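Side-chain contacts in terminal oxygenase component of carbazole 1,9a-dioxygenase (Nocardioides aromaticivorans, PDB 3GCF), which probably adds oxygen to carbazole at the angular carbon 9a and the adjacent carbon 1, as the Rieske non-heme iron oxygenase supplied with electrons by a ferredoxin: residues I71-A76 against V80-E85; G92-W97 against W101-D106; W35-F40 against F289-S294; D41-E46 against G168-V173. All coordinates share one frame; numbering follows the deposited sequence.

Contact 1: residues I71-A76 against V80-E85. With FES (Fe2/s2 (inorganic) cluster), chain Q.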
# COMPACT_ATOMS: atom_id res chain seq x y z
N ILE A 71 -12.36 -19.47 19.14
CA ILE A 71 -13.41 -19.57 18.13
C ILE A 71 -13.04 -18.73 16.92
O ILE A 71 -12.28 -17.76 17.04
CB ILE A 71 -14.78 -19.10 18.72
CG1 ILE A 71 -15.89 -19.32 17.70
CG2 ILE A 71 -14.71 -17.63 19.12
CD1 ILE A 71 -17.29 -19.36 18.32
N ALA A 72 -13.54 -19.09 15.75
CA ALA A 72 -13.24 -18.35 14.54
C ALA A 72 -13.70 -16.90 14.70
O ALA A 72 -14.82 -16.64 15.14
CB ALA A 72 -13.92 -18.99 13.34
N ASP A 73 -12.82 -15.96 14.36
CA ASP A 73 -13.12 -14.54 14.47
C ASP A 73 -13.82 -14.05 13.19
O ASP A 73 -13.32 -13.17 12.49
CB ASP A 73 -11.83 -13.76 14.72
CG ASP A 73 -12.09 -12.30 15.04
OD1 ASP A 73 -13.22 -11.96 15.45
OD2 ASP A 73 -11.14 -11.50 14.92
N GLY A 74 -14.97 -14.65 12.92
CA GLY A 74 -15.75 -14.31 11.74
C GLY A 74 -17.16 -14.84 11.92
O GLY A 74 -17.36 -16.04 12.14
N CYS A 75 -18.14 -13.95 11.84
CA CYS A 75 -19.54 -14.32 12.00
C CYS A 75 -20.02 -15.11 10.78
O CYS A 75 -19.61 -14.84 9.65
CB CYS A 75 -20.38 -13.06 12.19
SG CYS A 75 -22.11 -13.33 12.60
N ALA A 76 -20.90 -16.07 11.01
CA ALA A 76 -21.44 -16.88 9.93
C ALA A 76 -22.45 -16.10 9.09
O ALA A 76 -22.70 -16.44 7.93
CB ALA A 76 -22.10 -18.14 10.49
N VAL A 80 -18.37 -10.70 9.40
CA VAL A 80 -17.59 -9.72 10.15
C VAL A 80 -16.84 -10.35 11.32
O VAL A 80 -17.26 -11.36 11.89
CB VAL A 80 -18.46 -8.57 10.71
CG1 VAL A 80 -19.19 -7.87 9.57
CG2 VAL A 80 -19.43 -9.10 11.75
N PRO A 81 -15.68 -9.78 11.68
CA PRO A 81 -14.93 -10.32 12.82
C PRO A 81 -15.53 -9.79 14.11
O PRO A 81 -15.88 -8.61 14.20
CB PRO A 81 -13.51 -9.80 12.57
CG PRO A 81 -13.73 -8.53 11.79
CD PRO A 81 -14.84 -8.90 10.85
N PHE A 82 -15.66 -10.65 15.11
CA PHE A 82 -16.23 -10.25 16.39
C PHE A 82 -15.28 -9.25 17.06
O PHE A 82 -15.72 -8.37 17.80
CB PHE A 82 -16.39 -11.45 17.33
CG PHE A 82 -17.17 -12.59 16.74
CD1 PHE A 82 -18.47 -12.41 16.30
CD2 PHE A 82 -16.60 -13.85 16.64
CE1 PHE A 82 -19.20 -13.47 15.77
CE2 PHE A 82 -17.32 -14.92 16.11
CZ PHE A 82 -18.62 -14.73 15.67
N SER A 83 -13.98 -9.41 16.79
CA SER A 83 -12.97 -8.55 17.39
C SER A 83 -13.16 -7.06 17.13
O SER A 83 -12.59 -6.24 17.84
CB SER A 83 -11.56 -9.01 16.97
OG SER A 83 -11.43 -9.09 15.56
N LYS A 84 -13.95 -6.69 16.13
CA LYS A 84 -14.21 -5.28 15.87
C LYS A 84 -14.87 -4.68 17.11
O LYS A 84 -14.63 -3.52 17.45
CB LYS A 84 -15.17 -5.09 14.68
CG LYS A 84 -14.58 -5.46 13.32
CD LYS A 84 -13.57 -4.43 12.84
CE LYS A 84 -13.02 -4.81 11.46
NZ LYS A 84 -12.29 -3.70 10.79
N GLU A 85 -15.69 -5.49 17.78
CA GLU A 85 -16.40 -5.07 18.99
C GLU A 85 -16.93 -6.35 19.64
O GLU A 85 -18.12 -6.67 19.54
CB GLU A 85 -17.56 -4.13 18.63
CG GLU A 85 -18.35 -3.61 19.83
CD GLU A 85 -19.45 -2.63 19.43
OE1 GLU A 85 -19.15 -1.46 19.12
OE2 GLU A 85 -20.63 -3.03 19.43
FE1 FES Q . -22.84 -11.14 12.77
FE2 FES Q . -24.98 -10.34 11.33
S1 FES Q . -25.01 -11.20 13.36
S2 FES Q . -22.75 -10.32 10.72
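S83 OG donates to D73 OD2 at 2.5 Å. The backbone S83 N donates to the second oxygen, D73 OD1, at 3.0 Å with an N-H...O angle of 161°. Both bonds use syn lone pairs, so the carboxylate is gripped at each oxygen and held against turning. F82 N lies 2.8 Å from D73 OD1. The D73 side chain starts with CG opposite its backbone N (chi1 -172°), which carries the carboxylate across to the start of the 3-10 segment 82-84. The amide and hydroxyl of S83 would probably help to stabilise its negative charge. Cutting D73 back to an alanine would probably leave S83 N and S83 OG without their acceptor and let the 3-10 segment shift against the cluster loop.

The F82 ring turns an edge to the backbone, with F82 CE2 3.2 Å from A72 O. C75 approaches the ring obliquely, C75 CB lying 3.8 Å from F82 CE1. Next to this, C75 N donates to V80 O at 2.7 Å. That bond closes the first cluster-binding loop of the Rieske fold, which supplies C75 and H77. C75 SG binds iron FE1 of the cluster at 2.3 Å. V80 CG2 packs 3.7 Å from the cluster sulfur S2.

The loop continues from the end of strand 67-72. D73 and F82 rest on L60 of strand 57-64, and C75 rests on Y103 of strand 101-104. A343 and Q344 of the second subunit, on its helix 335-350, pack against P81 and V80.

Contact 2: residues G92-W97 against W101-D106. With FES (Fe2/s2 (inorganic) cluster), chain Q.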
# COMPACT_ATOMS: atom_id res chain seq x y z
N GLY A 92 -19.36 -18.20 28.26
CA GLY A 92 -19.50 -19.44 27.52
C GLY A 92 -20.04 -19.18 26.12
O GLY A 92 -20.18 -20.10 25.32
N THR A 93 -20.38 -17.93 25.84
CA THR A 93 -20.89 -17.58 24.52
C THR A 93 -20.24 -16.29 24.06
O THR A 93 -19.57 -15.60 24.83
CB THR A 93 -22.42 -17.35 24.53
OG1 THR A 93 -22.72 -16.16 25.28
CG2 THR A 93 -23.15 -18.53 25.16
N VAL A 94 -20.43 -15.98 22.79
CA VAL A 94 -19.93 -14.74 22.22
C VAL A 94 -21.08 -14.26 21.35
O VAL A 94 -21.75 -15.06 20.70
CB VAL A 94 -18.64 -14.97 21.37
CG1 VAL A 94 -18.92 -15.87 20.18
CG2 VAL A 94 -18.09 -13.62 20.91
N SER A 95 -21.33 -12.95 21.37
CA SER A 95 -22.41 -12.38 20.58
C SER A 95 -21.85 -11.41 19.55
O SER A 95 -21.03 -10.55 19.89
CB SER A 95 -23.42 -11.64 21.48
OG SER A 95 -24.17 -12.55 22.27
N CYS A 96 -22.29 -11.54 18.30
CA CYS A 96 -21.82 -10.66 17.24
C CYS A 96 -22.39 -9.27 17.49
O CYS A 96 -23.55 -9.12 17.86
CB CYS A 96 -22.28 -11.18 15.88
SG CYS A 96 -21.64 -10.24 14.46
N TRP A 97 -21.55 -8.25 17.29
CA TRP A 97 -21.94 -6.86 17.49
C TRP A 97 -22.89 -6.33 16.41
O TRP A 97 -23.50 -5.28 16.60
CB TRP A 97 -20.69 -5.97 17.48
CG TRP A 97 -19.84 -6.15 16.24
CD1 TRP A 97 -18.78 -7.00 16.08
CD2 TRP A 97 -20.03 -5.51 14.96
NE1 TRP A 97 -18.30 -6.93 14.79
CE2 TRP A 97 -19.05 -6.03 14.09
CE3 TRP A 97 -20.94 -4.56 14.47
CZ2 TRP A 97 -18.94 -5.62 12.75
CZ3 TRP A 97 -20.84 -4.16 13.14
CH2 TRP A 97 -19.85 -4.69 12.30
N TRP A 101 -26.10 -12.34 16.50
CA TRP A 101 -26.01 -13.79 16.42
C TRP A 101 -25.07 -14.22 17.56
O TRP A 101 -23.99 -13.66 17.72
CB TRP A 101 -25.45 -14.23 15.07
CG TRP A 101 -26.47 -14.18 13.96
CD1 TRP A 101 -27.52 -13.31 13.84
CD2 TRP A 101 -26.49 -14.99 12.78
NE1 TRP A 101 -28.19 -13.53 12.67
CE2 TRP A 101 -27.58 -14.56 11.99
CE3 TRP A 101 -25.69 -16.04 12.30
CZ2 TRP A 101 -27.90 -15.14 10.75
CZ3 TRP A 101 -26.00 -16.62 11.07
CH2 TRP A 101 -27.10 -16.16 10.31
N THR A 102 -25.51 -15.19 18.35
CA THR A 102 -24.75 -15.65 19.51
C THR A 102 -24.32 -17.10 19.39
O THR A 102 -25.13 -17.98 19.06
CB THR A 102 -25.58 -15.43 20.78
OG1 THR A 102 -25.99 -14.05 20.83
CG2 THR A 102 -24.77 -15.74 22.03
N TYR A 103 -23.05 -17.36 19.67
CA TYR A 103 -22.51 -18.70 19.55
C TYR A 103 -22.02 -19.32 20.85
O TYR A 103 -21.53 -18.63 21.75
CB TYR A 103 -21.35 -18.71 18.55
CG TYR A 103 -21.67 -18.10 17.21
CD1 TYR A 103 -21.71 -16.71 17.05
CD2 TYR A 103 -21.94 -18.90 16.10
CE1 TYR A 103 -22.01 -16.13 15.82
CE2 TYR A 103 -22.24 -18.33 14.86
CZ TYR A 103 -22.27 -16.95 14.73
OH TYR A 103 -22.55 -16.38 13.51
N ASP A 104 -22.15 -20.64 20.92
CA ASP A 104 -21.71 -21.44 22.06
C ASP A 104 -20.22 -21.68 21.84
O ASP A 104 -19.82 -22.25 20.83
CB ASP A 104 -22.46 -22.78 22.08
CG ASP A 104 -22.08 -23.65 23.25
OD1 ASP A 104 -20.87 -23.88 23.48
OD2 ASP A 104 -23.00 -24.12 23.95
N LEU A 105 -19.38 -21.24 22.77
CA LEU A 105 -17.94 -21.42 22.61
C LEU A 105 -17.49 -22.88 22.59
O LEU A 105 -16.48 -23.20 21.96
CB LEU A 105 -17.19 -20.67 23.70
CG LEU A 105 -17.27 -19.14 23.66
CD1 LEU A 105 -16.48 -18.56 24.82
CD2 LEU A 105 -16.73 -18.62 22.33
N ASP A 106 -18.22 -23.77 23.25
CA ASP A 106 -17.82 -25.17 23.28
C ASP A 106 -17.94 -25.91 21.96
O ASP A 106 -17.13 -26.79 21.68
CB ASP A 106 -18.60 -25.94 24.36
CG ASP A 106 -18.22 -25.52 25.76
OD1 ASP A 106 -17.03 -25.21 25.99
OD2 ASP A 106 -19.11 -25.51 26.64
FE1 FES Q . -22.84 -11.14 12.77
FE2 FES Q . -24.98 -10.34 11.33
S1 FES Q . -25.01 -11.20 13.36
S2 FES Q . -22.75 -10.32 10.72
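V94 and Y103 form a hydrogen-bonded pair in the antiparallel beta hairpin of strands 93-95 and 101-104. This hairpin carries the second cluster-binding loop of the Rieske fold. Y103 N donates to V94 O at 2.8 Å, and V94 N donates back to Y103 O. On the side chain face of this pair the packing is apolar and close. V94 CG1 touches both Y103 CB and L105 CD2, each at 4.1 Å. L60 of strand 57-64 and I71 of strand 67-72 close over this side.

The other face is more polar. S95 OG and T102 OG1 lie 2.8 Å apart, and T102 OG1 is also hydrogen-bonded to G100 O. The methyl T102 CG2 reaches back to T93 CB, at 3.8 Å. L245 of the second subunit packs on T93 and T102.

The end at 104-106 is looser and opens to solvent. L105 N still donates to G92 O at 2.9 Å, but D104 is only partly buried and D106 is exposed. An Asx turn forms there, with D104 OD1 accepting from D106 N.

The cluster end is the tight one. C96 N donates to W101 O with a nearly straight N-H...O angle of 174°. C96 SG, opposite its own backbone N (chi1 -175°), points along to the cluster and binds iron FE1 at 2.3 Å. H77 stacks on the W101 ring, and F360 of the second subunit meets W101 edge-to-face. One face of the indole lies against the cluster, with W101 CD1 3.3 Å from sulfur S1.

Contact 3: residues W35-F40 against F289-S294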
# COMPACT_ATOMS: atom_id res chain seq x y z
N TRP A 35 0.08 -28.17 16.90
CA TRP A 35 -0.26 -27.19 17.91
C TRP A 35 0.67 -26.00 17.65
O TRP A 35 1.82 -26.18 17.25
CB TRP A 35 0.01 -27.72 19.31
CG TRP A 35 -0.95 -28.76 19.79
CD1 TRP A 35 -0.81 -30.11 19.73
CD2 TRP A 35 -2.20 -28.52 20.45
NE1 TRP A 35 -1.88 -30.74 20.31
CE2 TRP A 35 -2.76 -29.78 20.76
CE3 TRP A 35 -2.91 -27.36 20.81
CZ2 TRP A 35 -3.99 -29.92 21.41
CZ3 TRP A 35 -4.14 -27.50 21.46
CH2 TRP A 35 -4.66 -28.77 21.76
N HIS A 36 0.16 -24.79 17.88
CA HIS A 36 0.95 -23.56 17.70
C HIS A 36 0.55 -22.59 18.81
O HIS A 36 -0.61 -22.52 19.19
CB HIS A 36 0.63 -22.90 16.35
CG HIS A 36 1.19 -23.63 15.17
ND1 HIS A 36 2.52 -23.61 14.83
CD2 HIS A 36 0.58 -24.40 14.23
CE1 HIS A 36 2.71 -24.32 13.74
NE2 HIS A 36 1.55 -24.81 13.35
N PRO A 37 1.52 -21.84 19.36
CA PRO A 37 1.17 -20.89 20.42
C PRO A 37 0.39 -19.72 19.83
O PRO A 37 0.65 -19.30 18.70
CB PRO A 37 2.54 -20.47 20.97
CG PRO A 37 3.43 -20.59 19.76
CD PRO A 37 2.98 -21.89 19.15
N ALA A 38 -0.56 -19.19 20.59
CA ALA A 38 -1.37 -18.07 20.13
C ALA A 38 -1.14 -16.84 21.00
O ALA A 38 -1.14 -15.71 20.51
CB ALA A 38 -2.85 -18.45 20.17
N ALA A 39 -0.94 -17.07 22.29
CA ALA A 39 -0.75 -15.97 23.22
C ALA A 39 -0.29 -16.53 24.55
O ALA A 39 -0.13 -17.74 24.70
CB ALA A 39 -2.08 -15.24 23.40
N PHE A 40 -0.09 -15.64 25.51
CA PHE A 40 0.30 -16.05 26.84
C PHE A 40 -0.95 -16.08 27.70
O PHE A 40 -1.84 -15.23 27.54
CB PHE A 40 1.34 -15.09 27.40
CG PHE A 40 2.68 -15.22 26.74
CD1 PHE A 40 3.55 -16.24 27.13
CD2 PHE A 40 3.03 -14.40 25.68
CE1 PHE A 40 4.76 -16.44 26.45
CE2 PHE A 40 4.23 -14.58 25.00
CZ PHE A 40 5.09 -15.61 25.38
N PHE A 289 9.29 -19.59 18.83
CA PHE A 289 8.26 -20.09 17.92
C PHE A 289 8.13 -19.03 16.83
O PHE A 289 8.35 -17.84 17.07
CB PHE A 289 6.92 -20.26 18.63
CG PHE A 289 6.95 -21.22 19.78
CD1 PHE A 289 7.54 -20.87 20.99
CD2 PHE A 289 6.35 -22.47 19.68
CE1 PHE A 289 7.54 -21.75 22.08
CE2 PHE A 289 6.34 -23.36 20.76
CZ PHE A 289 6.93 -23.00 21.95
N TYR A 290 7.76 -19.46 15.63
CA TYR A 290 7.61 -18.54 14.51
C TYR A 290 6.32 -18.91 13.79
O TYR A 290 6.33 -19.44 12.69
CB TYR A 290 8.82 -18.68 13.57
CG TYR A 290 10.15 -18.82 14.29
CD1 TYR A 290 10.58 -20.05 14.78
CD2 TYR A 290 10.99 -17.71 14.48
CE1 TYR A 290 11.80 -20.19 15.45
CE2 TYR A 290 12.22 -17.84 15.15
CZ TYR A 290 12.62 -19.08 15.63
OH TYR A 290 13.83 -19.23 16.26
N VAL A 291 5.20 -18.61 14.44
CA VAL A 291 3.89 -18.95 13.91
C VAL A 291 3.47 -18.05 12.75
O VAL A 291 3.41 -16.83 12.89
CB VAL A 291 2.82 -18.88 15.02
CG1 VAL A 291 1.51 -19.50 14.54
CG2 VAL A 291 3.33 -19.60 16.27
N PRO A 292 3.19 -18.65 11.59
CA PRO A 292 2.78 -17.86 10.43
C PRO A 292 1.51 -17.05 10.72
O PRO A 292 0.59 -17.54 11.36
CB PRO A 292 2.53 -18.92 9.35
CG PRO A 292 3.34 -20.09 9.80
CD PRO A 292 3.14 -20.09 11.29
N ILE A 293 1.50 -15.80 10.27
CA ILE A 293 0.33 -14.94 10.43
C ILE A 293 -0.29 -14.94 9.04
O ILE A 293 -1.46 -15.26 8.86
CB ILE A 293 0.73 -13.51 10.83
CG1 ILE A 293 1.22 -13.50 12.28
CG2 ILE A 293 -0.45 -12.56 10.64
CD1 ILE A 293 1.82 -12.19 12.73
N SER A 294 0.54 -14.60 8.06
CA SER A 294 0.13 -14.59 6.66
C SER A 294 1.29 -15.18 5.87
O SER A 294 2.20 -15.78 6.45
CB SER A 294 -0.15 -13.16 6.19
OG SER A 294 1.04 -12.38 6.22
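F289 comes first and turns one face of its ring to the pyrrolidine ring of P37. The touching atoms are P37 CD and F289 CD2, 3.5 Å apart, with P37 CG close to the same ring carbon. A serine in place of F289 would probably leave P37 without this flat support and open a gap between the two sheets.

Two residues on, V291 faces the same strand and uses both of its methyls. V291 CG1 stands opposite the backbone N (chi1 -168°), which places it 4.0 Å from H36 CB. The second methyl, V291 CG2, lies 3.6 Å from P37 CG. It also meets the backbone, 3.6 Å from P37 O. The imidazole of H36 is met obliquely, and its NE2 is hydrogen-bonded to F31 O.

Segments 35-40 and 289-292 run at 90° to each other, their axes 7.6 Å apart at the closest. Strand 34-40 is, within this chain, an edge strand of the Rieske-domain sheet, and strand 285-292 belongs to the sheet of the ring-hydroxylase domain. F301 of strand 298-307 packs on both P37 and F289. The contact is buried and made almost wholly of carbon, so it joins the two domains by shape and water exclusion.

Contact 4: residues D41-E46 against G168-V173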
# COMPACT_ATOMS: atom_id res chain seq x y z
N ASP A 41 -1.03 -17.06 28.58
CA ASP A 41 -2.19 -17.22 29.44
C ASP A 41 -2.57 -15.95 30.21
O ASP A 41 -3.75 -15.64 30.36
CB ASP A 41 -1.96 -18.37 30.42
CG ASP A 41 -3.23 -18.78 31.13
OD1 ASP A 41 -4.23 -19.08 30.45
OD2 ASP A 41 -3.22 -18.80 32.38
N HIS A 42 -1.57 -15.22 30.69
CA HIS A 42 -1.85 -14.02 31.46
C HIS A 42 -2.38 -12.83 30.65
O HIS A 42 -2.69 -11.79 31.20
CB HIS A 42 -0.61 -13.62 32.27
CG HIS A 42 -0.30 -14.57 33.39
ND1 HIS A 42 0.77 -14.42 34.24
CD2 HIS A 42 -0.94 -15.70 33.79
CE1 HIS A 42 0.78 -15.40 35.12
NE2 HIS A 42 -0.24 -16.20 34.87
N GLU A 43 -2.50 -13.01 29.34
CA GLU A 43 -3.04 -11.96 28.49
C GLU A 43 -4.56 -12.02 28.55
O GLU A 43 -5.25 -11.10 28.12
CB GLU A 43 -2.62 -12.15 27.03
CG GLU A 43 -1.16 -11.89 26.71
CD GLU A 43 -0.89 -12.01 25.22
OE1 GLU A 43 -1.51 -11.27 24.44
OE2 GLU A 43 -0.06 -12.85 24.83
N LEU A 44 -5.07 -13.12 29.10
CA LEU A 44 -6.51 -13.33 29.17
C LEU A 44 -7.10 -13.44 30.57
O LEU A 44 -6.90 -14.43 31.27
CB LEU A 44 -6.89 -14.60 28.40
CG LEU A 44 -6.71 -14.63 26.89
CD1 LEU A 44 -6.21 -16.00 26.45
CD2 LEU A 44 -8.03 -14.29 26.22
N ALA A 45 -7.83 -12.41 30.97
CA ALA A 45 -8.50 -12.41 32.26
C ALA A 45 -9.92 -12.88 31.93
O ALA A 45 -10.31 -12.89 30.76
CB ALA A 45 -8.52 -11.01 32.85
N GLU A 46 -10.68 -13.26 32.95
CA GLU A 46 -12.05 -13.72 32.74
C GLU A 46 -12.86 -12.69 31.95
O GLU A 46 -12.88 -11.52 32.31
CB GLU A 46 -12.72 -13.97 34.10
CG GLU A 46 -14.16 -14.48 34.05
CD GLU A 46 -14.28 -15.84 33.39
OE1 GLU A 46 -13.35 -16.67 33.54
OE2 GLU A 46 -15.30 -16.09 32.72
N GLY A 168 7.67 -15.33 28.79
CA GLY A 168 8.06 -14.88 27.47
C GLY A 168 7.26 -13.71 26.94
O GLY A 168 6.43 -13.13 27.64
N ILE A 169 7.53 -13.36 25.69
CA ILE A 169 6.83 -12.27 25.01
C ILE A 169 6.66 -12.71 23.57
O ILE A 169 7.26 -13.69 23.14
CB ILE A 169 7.64 -10.96 25.03
CG1 ILE A 169 9.01 -11.18 24.38
CG2 ILE A 169 7.77 -10.45 26.46
CD1 ILE A 169 9.83 -9.93 24.22
N ARG A 170 5.83 -11.99 22.84
CA ARG A 170 5.59 -12.29 21.43
C ARG A 170 5.50 -10.96 20.71
O ARG A 170 5.18 -9.94 21.32
CB ARG A 170 4.29 -13.08 21.25
CG ARG A 170 3.02 -12.34 21.68
CD ARG A 170 1.81 -13.29 21.65
NE ARG A 170 0.56 -12.66 22.07
CZ ARG A 170 -0.31 -12.08 21.25
NH1 ARG A 170 -0.08 -12.05 19.94
NH2 ARG A 170 -1.43 -11.56 21.73
N ARG A 171 5.80 -10.98 19.42
CA ARG A 171 5.73 -9.77 18.61
C ARG A 171 5.57 -10.22 17.17
O ARG A 171 5.86 -11.37 16.83
CB ARG A 171 7.01 -8.94 18.77
CG ARG A 171 8.18 -9.44 17.92
CD ARG A 171 9.46 -8.66 18.19
NE ARG A 171 10.24 -9.22 19.29
CZ ARG A 171 11.35 -8.68 19.77
NH1 ARG A 171 11.83 -7.57 19.23
NH2 ARG A 171 12.01 -9.27 20.76
N THR A 172 5.12 -9.30 16.33
CA THR A 172 4.92 -9.56 14.91
C THR A 172 6.19 -9.21 14.14
O THR A 172 6.84 -8.22 14.43
CB THR A 172 3.76 -8.69 14.38
OG1 THR A 172 2.55 -9.03 15.08
CG2 THR A 172 3.56 -8.89 12.87
N VAL A 173 6.55 -10.05 13.17
CA VAL A 173 7.74 -9.84 12.34
C VAL A 173 7.29 -9.86 10.88
O VAL A 173 6.50 -10.72 10.48
CB VAL A 173 8.80 -10.94 12.55
CG1 VAL A 173 10.00 -10.70 11.63
CG2 VAL A 173 9.26 -10.95 14.01
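E43 meets R170 from the end of a 3-10 turn that starts at D41. D41 O accepts from L44 N at 3.1 Å, which closes the turn. The D41 side chain is tied elsewhere, its OD1 forming a salt bridge with R63 NH2.

E43 follows two residues after D41 and carries the contact. Its CG stands opposite the carbonyl carbon (chi1 -71°), and the chain runs extended beyond CG toward the facing strand. R170 comes from the opposite direction with an extended chain. The two charged groups form a side-on, bidentate salt bridge. R170 NH2 donates to E43 OE1 at 2.7 Å, and R170 NE donates to E43 OE2 at 2.8 Å with an N-H...O angle of 174°. Each carboxylate oxygen uses its syn lone pair. The carboxylate lies at the edge of the R170 guanidinium and in its plane, the two planes only 19° apart. Neither group can turn without straining both bonds.

This pair links two domains at the surface. The turn follows strand 34-40 of the Rieske domain. R170 lies on strand 164-173, an edge strand, within this chain, of the antiparallel sheet in the ring-hydroxylase domain.

Both charges have second partners. E43 OE2 also accepts from F40 N, and R170 NH1 forms a salt bridge with E299. The nearby arginine is likely to keep E43 ionised. After E43 the chain turns away from strand 164-173, and the side chain of L44 packs on V68 of strand 67-72.

Overall arrangement
Contacts 1 and 2 each bring one cysteine to the cluster, their centres 10 Å apart. C75 of one and C96 of the other bind the same iron, FE1. The two contacts are also tied directly, by P81 O and W97 NE1 at 3.0 Å and by A76 N and Y103 OH at 3.0 Å. Both touch the second subunit, whose helix 335-350 packs here and holds iron ligand D337, consistent with electron transfer between subunits. Contacts 3 and 4 join the Rieske and ring-hydroxylase domains, with centres 11 Å apart. F40 CZ of 35-40 packs 3.3 Å from G168 C of 168-173. Contact 1 lies about 19 Å, centre to centre, from each of them.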